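Local coordinates for protein URE2 (PDB 4EXJ), which is of unknown function but belongs to the glutathione S-transferase superfamily, carries the name Ure2, and may bind glutathione as its relatives do, at residues H31-H34 with W35-D39; L95-E98 with Q99-L102; K197-Q200 with R201-F205; F205-V208 with E209-K213. All blocks are in the same frame, centred on the assembly; numbering follows the deposited sequence.

In the fold
Contact 1 lies in the N-terminal domain and runs from the end of strand 28-32 into the loop after it; the helical C-terminal part of the chain holds the other three. Contact 2 is near the start of helix 93-120, on the dimer interface, and its centre lies about 32 Å from that of contact 1. Contacts 3 and 4 share Phe205, with centres about 11 Å apart, and Ile203 CD1 packs on Leu212 CD1 at 3.7 Å. Contact 4 comes within about 7 Å of contact 1 between nearest atoms. No substrate or cofactor is bound at the four contacts; a sulfate ion, probably from the crystallisation liquor, lies about 5 Å from the Trp35 side chain.

Contact 1. Residues H31-H34 with W35-D39; sequences HMFH and WPTKD
Apolar contact here centres on Phe33, whose CB meets the Thr37 methyl CG2 at 3.8 Å. Out on the ring itself, Phe33 CE1 touches Asp39 CB at 3.7 Å; the carboxylate beyond stands almost perpendicular to the ring, 85° between planes. Phe33 CB also lies at the edge of the Trp35 indole, a looser approach of 4.4 Å to CE3. The chain bends tightly, bringing Thr37 CB to 3.1 Å from His34 O, and the cis peptide bond before Pro36 lies within this bend.

The polar contacts gather on the Thr37 hydroxyl. A chi1 of 179° swings Thr37 OG1 away from the residue's own nitrogen, and there it accepts the Asp39 N-H, with 2.9 Å between OG1 and Asp39 N. One water ties this group back to His34: it accepts from His34 N at 3.0 Å, sits 3.2 Å from Thr37 OG1, and makes a weak bond to Asp39 OD2.

Phe33 is buried on Tyr7 of strand 4-8 and on Ile40, while Trp35 leans on Thr11. Thr37 and Asp39 form an ST turn leading into a 3-10 turn, within the loop that follows the second strand of the thioredoxin-like domain of the glutathione S-transferase fold.

Contact 2. Residues L95-E98 with Q99-L102; sequences LYWE and QNEL
Leu95 O, Tyr96 O, Trp97 O and Glu98 O accept the N-H groups of Gln99, Asn100, Glu101 and Leu102 respectively, consecutive i to i+4 bonds of a regular alpha-helix; Gln99 N to Leu95 O measures 2.8 Å. Tyr96 O has a second donor, a water 3.0 Å away. The same water accepts from Gln99 NE2 at 2.9 Å and donates to Asn100 OD1 at 2.9 Å, pinning both amides to the backbone one turn back. It also lies over one face of the Tyr96 ring, towards the rim.

Tyr96 and Asn100 run alongside each other in the same direction, ring and amide planes within 15° of parallel, whereas the Gln99 amide is turned 66° against that ring. Glu101 places CG between its backbone nitrogen and carbonyl carbon (chi1 71°), folding CG to 3.2 Å from Glu98 O.

The far ends are held by other parts: Gln99 OE1 by Tyr87 N, Asn100 ND2 by Asn70 of the second subunit, Glu101 OE2 by Thr66 N of the second subunit. Trp97 packs edge-to-face with Tyr74 of that subunit, and Tyr96 meets its own counterpart there. This helix face belongs to the dimer interface of the glutathione S-transferase fold.

Contact 3. Residues K197-Q200 with R201-F205; sequences KWFQ and RAIAF
Arg201 curls back over the turn before it, so that Lys197 O lies over the centre of its guanidinium face while accepting the Arg201 backbone N-H at 3.2 Å. The curl begins at CB, where a chi1 of 74° sends the chain back along the helix, and brings NH1 against Trp198 CA and CB, near the plane of the indole at its edge. NH1 is doubly engaged, by Asp154 O and by a water at 2.9 Å. The modelled 2.8 Å between Lys197 NZ and Arg201 NH2 sets two positive donors together, and the placing of this pair is therefore doubtful.

Trp198 gives its NE1 hydrogen to Asp165, in the first turn of helix 163-179, where glutathione S-transferases commonly carry an N-capping-box aspartate; the bond ties helix 193-203 to that core helix of the C-terminal domain. Ala202 CB rests on one face of the indole, 4.0 Å from Trp198 CE2, and Phe156 meets the ring edge-to-face. Ile203 CB likewise lies over a face of Phe199.

Along the backbone, Trp198 O takes Ala202 N at 2.9 Å and Phe199 O takes Ile203 N. Ala204 N reaches Gln200 O at 3.2 Å with a bent 136° angle, the donor above the carbonyl plane, and Phe205 N bonds to Ala202 O. Gln200 NE2 is satisfied by Glu196 OE2.

Contact 4. Residues F205-V208 with E209-K213; sequences FENV and EEILK
Val208 and Leu212, one helical turn apart, run alongside each other in one direction, and Val208 CG1 and Leu212 CD1 are 4.0 Å apart; both residues lean on Leu169 of helix 163-179. Asn207 and Ile211 are set at a slant instead. A chi1 of 59° brings the Asn207 amide against the Ile211 CD1 methyl, 3.8 Å from Asn207 ND2. Ile211 in turn bends CG1 to 3.2 Å from Asn207 O.

Asn207 and Val208 are the last two residues of a type II' beta turn that starts at Phe205, closed by the bond from Val208 N to Phe205 O at 3.0 Å. Glu206 takes the positive-phi position of the turn (phi 39°), and its CG sits over a face of the Phe205 ring while its carboxylate is salt-bridged to Lys84.

Asn207 stands at the N-cap of helix 208-213, yet its side chain makes no capping bond. Its backbone oxygen opens the helical series, taking Ile211 N at 3.0 Å, and Val208 O takes Leu212 N. The first-turn donor Glu209 N is met by a water at 3.1 Å.

Glu209 and Glu210 project from this first turn, where their negative charges would probably suit the positive end of the helix dipole; a long salt bridge of 3.9 Å from Glu209 OE2 to Lys213 NZ adds a loose tie on exposed residues, whereas Val208, Ile211 and Leu212 are buried.

Contact 1. Residues H31-H34 with W35-D39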
loop_
_atom_site.group_PDB
_atom_site.type_symbol
_atom_site.label_atom_id
_atom_site.label_comp_id
_atom_site.label_asym_id
_atom_site.label_seq_id
_atom_site.Cartn_x
_atom_site.Cartn_y
_atom_site.Cartn_z
ATOM N N HIS B 31 20.993 -10.061 -5.718
ATOM C CA HIS B 31 20.821 -11.500 -5.707
ATOM C C HIS B 31 19.499 -11.829 -6.364
ATOM O O HIS B 31 18.457 -11.818 -5.708
ATOM C CB HIS B 31 20.849 -12.024 -4.272
ATOM C CG HIS B 31 20.835 -13.516 -4.167
ATOM N ND1 HIS B 31 19.696 -14.268 -4.360
ATOM C CD2 HIS B 31 21.821 -14.398 -3.875
ATOM C CE1 HIS B 31 19.981 -15.547 -4.196
ATOM N NE2 HIS B 31 21.263 -15.653 -3.902
ATOM N N MET B 32 19.540 -12.099 -7.668
ATOM C CA MET B 32 18.327 -12.385 -8.435
ATOM C C MET B 32 17.917 -13.861 -8.334
ATOM O O MET B 32 18.645 -14.753 -8.789
ATOM C CB MET B 32 18.517 -11.954 -9.903
ATOM C CG MET B 32 17.309 -12.194 -10.809
ATOM S SD MET B 32 15.891 -11.138 -10.428
ATOM C CE MET B 32 16.454 -9.544 -11.009
ATOM N N PHE B 33 16.774 -14.122 -7.716
ATOM C CA PHE B 33 16.243 -15.482 -7.617
ATOM C C PHE B 33 15.738 -15.937 -8.976
ATOM O O PHE B 33 15.304 -15.114 -9.785
ATOM C CB PHE B 33 15.046 -15.549 -6.652
ATOM C CG PHE B 33 15.402 -15.345 -5.191
ATOM C CD1 PHE B 33 16.354 -16.140 -4.567
ATOM C CD2 PHE B 33 14.749 -14.377 -4.436
ATOM C CE1 PHE B 33 16.670 -15.948 -3.215
ATOM C CE2 PHE B 33 15.052 -14.186 -3.099
ATOM C CZ PHE B 33 16.015 -14.980 -2.484
ATOM N N HIS B 34 15.774 -17.250 -9.217
ATOM C CA HIS B 34 14.980 -17.840 -10.295
ATOM C C HIS B 34 13.500 -17.697 -9.953
ATOM O O HIS B 34 13.135 -17.546 -8.783
ATOM C CB HIS B 34 15.343 -19.315 -10.499
ATOM C CG HIS B 34 16.492 -19.532 -11.436
ATOM N ND1 HIS B 34 17.809 -19.426 -11.039
ATOM C CD2 HIS B 34 16.521 -19.846 -12.754
ATOM C CE1 HIS B 34 18.599 -19.665 -12.071
ATOM N NE2 HIS B 34 17.841 -19.923 -13.124
ATOM N N TRP B 35 12.640 -17.731 -10.963
ATOM C CA TRP B 35 11.211 -17.537 -10.723
ATOM C C TRP B 35 10.342 -18.569 -11.443
ATOM O O TRP B 35 10.411 -18.692 -12.667
ATOM C CB TRP B 35 10.778 -16.106 -11.095
ATOM C CG TRP B 35 9.677 -15.636 -10.239
ATOM C CD1 TRP B 35 8.366 -15.500 -10.580
ATOM C CD2 TRP B 35 9.769 -15.287 -8.849
ATOM N NE1 TRP B 35 7.633 -15.076 -9.496
ATOM C CE2 TRP B 35 8.474 -14.933 -8.423
ATOM C CE3 TRP B 35 10.825 -15.233 -7.931
ATOM C CZ2 TRP B 35 8.200 -14.524 -7.116
ATOM C CZ3 TRP B 35 10.557 -14.824 -6.638
ATOM C CH2 TRP B 35 9.259 -14.483 -6.239
ATOM N N PRO B 36 9.512 -19.308 -10.682
ATOM C CA PRO B 36 9.414 -19.223 -9.222
ATOM C C PRO B 36 10.613 -19.859 -8.523
ATOM O O PRO B 36 11.433 -20.511 -9.167
ATOM C CB PRO B 36 8.130 -20.005 -8.901
ATOM C CG PRO B 36 7.932 -20.911 -10.060
ATOM C CD PRO B 36 8.500 -20.210 -11.258
ATOM N N THR B 37 10.716 -19.655 -7.213
ATOM C CA THR B 37 11.813 -20.226 -6.440
ATOM C C THR B 37 11.298 -20.697 -5.096
ATOM O O THR B 37 10.422 -20.069 -4.506
ATOM C CB THR B 37 12.951 -19.204 -6.205
ATOM O OG1 THR B 37 13.995 -19.806 -5.425
ATOM C CG2 THR B 37 12.420 -17.984 -5.474
ATOM N N LYS B 38 11.845 -21.809 -4.622
ATOM C CA LYS B 38 11.566 -22.282 -3.275
ATOM C C LYS B 38 12.487 -21.609 -2.251
ATOM O O LYS B 38 12.341 -21.818 -1.056
ATOM C CB LYS B 38 11.728 -23.803 -3.200
ATOM C CG LYS B 38 10.569 -24.591 -3.787
ATOM C CD LYS B 38 10.879 -26.085 -3.806
ATOM C CE LYS B 38 11.485 -26.555 -2.485
ATOM N NZ LYS B 38 10.560 -26.387 -1.325
ATOM N N ASP B 39 13.437 -20.804 -2.719
ATOM C CA ASP B 39 14.395 -20.143 -1.820
ATOM C C ASP B 39 13.741 -19.176 -0.828
ATOM O O ASP B 39 14.230 -18.995 0.289
ATOM C CB ASP B 39 15.473 -19.398 -2.614
ATOM C CG ASP B 39 16.519 -20.331 -3.219
ATOM O OD1 ASP B 39 16.322 -21.563 -3.181
ATOM O OD2 ASP B 39 17.537 -19.826 -3.742
HETATM O O HOH W 1 16.681 -19.044 -7.004
#

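Contact 2. Residues L95-E98 with Q99-L102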
loop_
_atom_site.group_PDB
_atom_site.type_symbol
_atom_site.label_atom_id
_atom_site.label_comp_id
_atom_site.label_asym_id
_atom_site.label_seq_id
_atom_site.Cartn_x
_atom_site.Cartn_y
_atom_site.Cartn_z
ATOM N N LEU B 95 5.560 18.237 -2.929
ATOM C CA LEU B 95 5.902 17.134 -3.834
ATOM C C LEU B 95 6.217 15.845 -3.085
ATOM O O LEU B 95 5.896 14.749 -3.572
ATOM C CB LEU B 95 7.057 17.538 -4.757
ATOM C CG LEU B 95 6.714 18.705 -5.681
ATOM C CD1 LEU B 95 7.856 18.931 -6.668
ATOM C CD2 LEU B 95 5.415 18.443 -6.405
ATOM N N TYR B 96 6.822 15.978 -1.900
ATOM C CA TYR B 96 7.126 14.835 -1.060
ATOM C C TYR B 96 5.846 14.086 -0.699
ATOM O O TYR B 96 5.794 12.851 -0.789
ATOM C CB TYR B 96 7.865 15.260 0.212
ATOM C CG TYR B 96 8.036 14.143 1.212
ATOM C CD1 TYR B 96 9.140 13.298 1.162
ATOM C CD2 TYR B 96 7.084 13.937 2.206
ATOM C CE1 TYR B 96 9.290 12.271 2.076
ATOM C CE2 TYR B 96 7.226 12.912 3.132
ATOM C CZ TYR B 96 8.328 12.086 3.053
ATOM O OH TYR B 96 8.475 11.081 3.962
ATOM N N TRP B 97 4.817 14.829 -0.284
ATOM C CA TRP B 97 3.531 14.168 0.030
ATOM C C TRP B 97 2.824 13.594 -1.190
ATOM O O TRP B 97 2.169 12.559 -1.073
ATOM C CB TRP B 97 2.611 15.048 0.868
ATOM C CG TRP B 97 3.225 15.322 2.225
ATOM C CD1 TRP B 97 3.726 16.520 2.664
ATOM C CD2 TRP B 97 3.473 14.371 3.277
ATOM N NE1 TRP B 97 4.251 16.375 3.930
ATOM C CE2 TRP B 97 4.100 15.072 4.330
ATOM C CE3 TRP B 97 3.192 13.001 3.450
ATOM C CZ2 TRP B 97 4.484 14.445 5.515
ATOM C CZ3 TRP B 97 3.577 12.379 4.643
ATOM C CH2 TRP B 97 4.206 13.108 5.658
ATOM N N GLU B 98 2.961 14.236 -2.348
ATOM C CA GLU B 98 2.384 13.679 -3.583
ATOM C C GLU B 98 3.086 12.356 -3.892
ATOM O O GLU B 98 2.437 11.352 -4.224
ATOM C CB GLU B 98 2.555 14.634 -4.778
ATOM C CG GLU B 98 1.607 15.854 -4.783
ATOM C CD GLU B 98 1.930 16.870 -5.867
ATOM O OE1 GLU B 98 2.573 16.486 -6.871
ATOM O OE2 GLU B 98 1.532 18.053 -5.715
ATOM N N GLN B 99 4.416 12.370 -3.797
ATOM C CA GLN B 99 5.234 11.193 -4.020
ATOM C C GLN B 99 4.827 10.083 -3.063
ATOM O O GLN B 99 4.631 8.934 -3.468
ATOM C CB GLN B 99 6.704 11.597 -3.793
ATOM C CG GLN B 99 7.733 10.506 -3.758
ATOM C CD GLN B 99 9.088 11.159 -3.582
ATOM O OE1 GLN B 99 9.671 11.661 -4.539
ATOM N NE2 GLN B 99 9.566 11.207 -2.353
ATOM N N ASN B 100 4.682 10.414 -1.781
ATOM C CA ASN B 100 4.359 9.376 -0.806
ATOM C C ASN B 100 2.991 8.761 -1.068
ATOM O O ASN B 100 2.830 7.538 -1.024
ATOM C CB ASN B 100 4.412 9.946 0.613
ATOM C CG ASN B 100 5.088 9.015 1.586
ATOM O OD1 ASN B 100 6.248 8.634 1.397
ATOM N ND2 ASN B 100 4.396 8.690 2.663
ATOM N N GLU B 101 1.988 9.601 -1.328
ATOM C CA GLU B 101 0.653 9.056 -1.546
ATOM C C GLU B 101 0.638 8.184 -2.799
ATOM O O GLU B 101 -0.013 7.136 -2.809
ATOM C CB GLU B 101 -0.426 10.153 -1.550
ATOM C CG GLU B 101 -0.412 11.053 -2.729
ATOM C CD GLU B 101 -1.311 12.275 -2.556
ATOM O OE1 GLU B 101 -1.669 12.889 -3.584
ATOM O OE2 GLU B 101 -1.652 12.621 -1.399
ATOM N N LEU B 102 1.327 8.607 -3.859
ATOM C CA LEU B 102 1.338 7.785 -5.091
ATOM C C LEU B 102 2.069 6.467 -4.945
ATOM O O LEU B 102 1.696 5.479 -5.597
ATOM C CB LEU B 102 1.858 8.563 -6.305
ATOM C CG LEU B 102 0.840 9.613 -6.746
ATOM C CD1 LEU B 102 1.481 10.523 -7.782
ATOM C CD2 LEU B 102 -0.429 8.971 -7.292
HETATM O O HOH W 2 7.641 10.476 -0.353
#

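Contact 3. Residues K197-Q200 with R201-F205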
loop_
_atom_site.group_PDB
_atom_site.type_symbol
_atom_site.label_atom_id
_atom_site.label_comp_id
_atom_site.label_asym_id
_atom_site.label_seq_id
_atom_site.Cartn_x
_atom_site.Cartn_y
_atom_site.Cartn_z
ATOM N N LYS B 197 1.034 7.303 -23.443
ATOM C CA LYS B 197 2.087 8.234 -23.808
ATOM C C LYS B 197 3.120 8.284 -22.687
ATOM O O LYS B 197 4.320 8.253 -22.913
ATOM C CB LYS B 197 1.493 9.620 -24.027
ATOM C CG LYS B 197 2.475 10.635 -24.562
ATOM C CD LYS B 197 1.743 11.774 -25.276
ATOM C CE LYS B 197 0.791 12.497 -24.334
ATOM N NZ LYS B 197 1.519 13.203 -23.234
ATOM N N TRP B 198 2.625 8.342 -21.460
ATOM C CA TRP B 198 3.499 8.334 -20.316
ATOM C C TRP B 198 4.297 7.017 -20.219
ATOM O O TRP B 198 5.486 7.034 -19.927
ATOM C CB TRP B 198 2.701 8.559 -19.019
ATOM C CG TRP B 198 3.502 8.067 -17.843
ATOM C CD1 TRP B 198 4.437 8.770 -17.142
ATOM C CD2 TRP B 198 3.481 6.739 -17.268
ATOM N NE1 TRP B 198 5.008 7.964 -16.169
ATOM C CE2 TRP B 198 4.431 6.723 -16.223
ATOM C CE3 TRP B 198 2.759 5.577 -17.539
ATOM C CZ2 TRP B 198 4.681 5.581 -15.437
ATOM C CZ3 TRP B 198 3.000 4.425 -16.744
ATOM C CH2 TRP B 198 3.959 4.448 -15.715
ATOM N N PHE B 199 3.652 5.876 -20.445
ATOM C CA PHE B 199 4.380 4.625 -20.360
ATOM C C PHE B 199 5.545 4.600 -21.355
ATOM O O PHE B 199 6.664 4.207 -21.023
ATOM C CB PHE B 199 3.478 3.399 -20.556
ATOM C CG PHE B 199 4.228 2.100 -20.466
ATOM C CD1 PHE B 199 4.728 1.670 -19.246
ATOM C CD2 PHE B 199 4.479 1.336 -21.603
ATOM C CE1 PHE B 199 5.429 0.486 -19.148
ATOM C CE2 PHE B 199 5.182 0.150 -21.518
ATOM C CZ PHE B 199 5.667 -0.274 -20.275
ATOM N N GLN B 200 5.276 5.025 -22.576
ATOM C CA GLN B 200 6.322 4.979 -23.594
ATOM C C GLN B 200 7.502 5.876 -23.223
ATOM O O GLN B 200 8.663 5.514 -23.448
ATOM C CB GLN B 200 5.745 5.369 -24.968
ATOM C CG GLN B 200 4.726 4.376 -25.522
ATOM C CD GLN B 200 5.288 2.977 -25.737
ATOM O OE1 GLN B 200 6.492 2.790 -25.889
ATOM N NE2 GLN B 200 4.413 1.993 -25.755
ATOM N N ARG B 201 7.226 7.044 -22.651
ATOM C CA ARG B 201 8.324 7.916 -22.270
ATOM C C ARG B 201 9.059 7.390 -21.049
ATOM O O ARG B 201 10.262 7.564 -20.925
ATOM C CB ARG B 201 7.900 9.383 -22.088
ATOM C CG ARG B 201 7.112 9.722 -20.853
ATOM C CD ARG B 201 6.981 11.259 -20.736
ATOM N NE ARG B 201 6.137 11.789 -21.802
ATOM C CZ ARG B 201 4.813 11.917 -21.719
ATOM N NH1 ARG B 201 4.152 11.567 -20.609
ATOM N NH2 ARG B 201 4.137 12.393 -22.758
ATOM N N ALA B 202 8.333 6.729 -20.149
ATOM C CA ALA B 202 8.984 6.172 -18.970
ATOM C C ALA B 202 9.890 4.965 -19.269
ATOM O O ALA B 202 10.993 4.876 -18.738
ATOM C CB ALA B 202 7.945 5.818 -17.903
ATOM N N ILE B 203 9.411 4.056 -20.118
ATOM C CA ILE B 203 10.157 2.876 -20.503
ATOM C C ILE B 203 11.401 3.265 -21.321
ATOM O O ILE B 203 12.416 2.561 -21.294
ATOM C CB ILE B 203 9.261 1.872 -21.276
ATOM C CG1 ILE B 203 9.890 0.477 -21.272
ATOM C CG2 ILE B 203 8.949 2.346 -22.689
ATOM C CD1 ILE B 203 9.791 -0.211 -19.926
ATOM N N ALA B 204 11.313 4.411 -21.996
ATOM C CA ALA B 204 12.405 4.938 -22.815
ATOM C C ALA B 204 13.473 5.708 -22.018
ATOM O O ALA B 204 14.501 6.120 -22.572
ATOM C CB ALA B 204 11.829 5.839 -23.915
ATOM N N PHE B 205 13.228 5.919 -20.725
ATOM C CA PHE B 205 14.161 6.676 -19.886
ATOM C C PHE B 205 15.473 5.930 -19.697
ATOM O O PHE B 205 15.486 4.770 -19.248
ATOM C CB PHE B 205 13.529 6.973 -18.519
ATOM C CG PHE B 205 14.361 7.863 -17.650
ATOM C CD1 PHE B 205 14.348 9.237 -17.826
ATOM C CD2 PHE B 205 15.154 7.329 -16.658
ATOM C CE1 PHE B 205 15.120 10.065 -17.027
ATOM C CE2 PHE B 205 15.940 8.151 -15.855
ATOM C CZ PHE B 205 15.918 9.520 -16.035
HETATM O O HOH W 3 1.255 11.502 -20.594
#

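Contact 4. Residues F205-V208 with E209-K213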
loop_
_atom_site.group_PDB
_atom_site.type_symbol
_atom_site.label_atom_id
_atom_site.label_comp_id
_atom_site.label_asym_id
_atom_site.label_seq_id
_atom_site.Cartn_x
_atom_site.Cartn_y
_atom_site.Cartn_z
ATOM N N PHE B 205 13.228 5.919 -20.725
ATOM C CA PHE B 205 14.161 6.676 -19.886
ATOM C C PHE B 205 15.473 5.930 -19.697
ATOM O O PHE B 205 15.486 4.770 -19.248
ATOM C CB PHE B 205 13.529 6.973 -18.519
ATOM C CG PHE B 205 14.361 7.863 -17.650
ATOM C CD1 PHE B 205 14.348 9.237 -17.826
ATOM C CD2 PHE B 205 15.154 7.329 -16.658
ATOM C CE1 PHE B 205 15.120 10.065 -17.027
ATOM C CE2 PHE B 205 15.940 8.151 -15.855
ATOM C CZ PHE B 205 15.918 9.520 -16.035
ATOM N N GLU B 206 16.586 6.586 -20.047
ATOM C CA GLU B 206 17.921 5.993 -19.868
ATOM C C GLU B 206 17.947 4.504 -20.202
ATOM O O GLU B 206 17.533 4.114 -21.293
ATOM C CB GLU B 206 18.482 6.286 -18.477
ATOM C CG GLU B 206 18.635 7.802 -18.239
ATOM C CD GLU B 206 19.216 8.162 -16.885
ATOM O OE1 GLU B 206 19.636 7.260 -16.132
ATOM O OE2 GLU B 206 19.272 9.374 -16.578
ATOM N N ASN B 207 18.433 3.672 -19.281
ATOM C CA ASN B 207 18.535 2.241 -19.570
ATOM C C ASN B 207 17.478 1.385 -18.860
ATOM O O ASN B 207 17.694 0.196 -18.639
ATOM C CB ASN B 207 19.943 1.708 -19.272
ATOM C CG ASN B 207 20.356 1.914 -17.840
ATOM O OD1 ASN B 207 19.849 2.800 -17.153
ATOM N ND2 ASN B 207 21.277 1.080 -17.372
ATOM N N VAL B 208 16.346 2.004 -18.533
ATOM C CA VAL B 208 15.233 1.312 -17.864
ATOM C C VAL B 208 14.809 0.073 -18.637
ATOM O O VAL B 208 14.689 -0.998 -18.057
ATOM C CB VAL B 208 14.034 2.256 -17.639
ATOM C CG1 VAL B 208 12.773 1.463 -17.237
ATOM C CG2 VAL B 208 14.387 3.288 -16.554
ATOM N N GLU B 209 14.598 0.208 -19.944
ATOM C CA GLU B 209 14.109 -0.924 -20.719
ATOM C C GLU B 209 15.112 -2.066 -20.768
ATOM O O GLU B 209 14.735 -3.234 -20.580
ATOM C CB GLU B 209 13.701 -0.500 -22.121
ATOM C CG GLU B 209 12.907 -1.573 -22.824
ATOM C CD GLU B 209 12.486 -1.146 -24.199
ATOM O OE1 GLU B 209 13.325 -0.538 -24.895
ATOM O OE2 GLU B 209 11.325 -1.424 -24.579
ATOM N N GLU B 210 16.383 -1.726 -21.004
ATOM C CA GLU B 210 17.470 -2.703 -20.985
ATOM C C GLU B 210 17.500 -3.473 -19.670
ATOM O O GLU B 210 17.623 -4.708 -19.657
ATOM C CB GLU B 210 18.810 -1.990 -21.212
ATOM C CG GLU B 210 20.032 -2.872 -21.088
ATOM C CD GLU B 210 21.333 -2.071 -21.194
ATOM O OE1 GLU B 210 21.330 -1.006 -21.851
ATOM O OE2 GLU B 210 22.358 -2.504 -20.623
ATOM N N ILE B 211 17.354 -2.762 -18.554
ATOM C CA ILE B 211 17.382 -3.410 -17.243
ATOM C C ILE B 211 16.251 -4.434 -17.111
ATOM O O ILE B 211 16.471 -5.568 -16.679
ATOM C CB ILE B 211 17.283 -2.363 -16.125
ATOM C CG1 ILE B 211 18.571 -1.516 -16.089
ATOM C CG2 ILE B 211 17.012 -3.017 -14.761
ATOM C CD1 ILE B 211 18.447 -0.258 -15.241
ATOM N N LEU B 212 15.065 -4.046 -17.560
ATOM C CA LEU B 212 13.875 -4.888 -17.415
ATOM C C LEU B 212 13.967 -6.113 -18.336
ATOM O O LEU B 212 13.474 -7.192 -17.988
ATOM C CB LEU B 212 12.615 -4.071 -17.692
ATOM C CG LEU B 212 12.255 -3.006 -16.640
ATOM C CD1 LEU B 212 11.057 -2.167 -17.074
ATOM C CD2 LEU B 212 12.006 -3.638 -15.253
ATOM N N LYS B 213 14.618 -5.947 -19.490
ATOM C CA LYS B 213 14.803 -7.056 -20.455
ATOM C C LYS B 213 15.758 -8.145 -19.971
ATOM O O LYS B 213 15.752 -9.250 -20.508
ATOM C CB LYS B 213 15.299 -6.521 -21.804
ATOM C CG LYS B 213 14.248 -5.763 -22.603
ATOM C CD LYS B 213 13.526 -6.667 -23.592
ATOM C CE LYS B 213 12.533 -5.883 -24.454
ATOM N NZ LYS B 213 13.188 -4.797 -25.252
HETATM O O HOH W 4 15.075 2.760 -21.570
#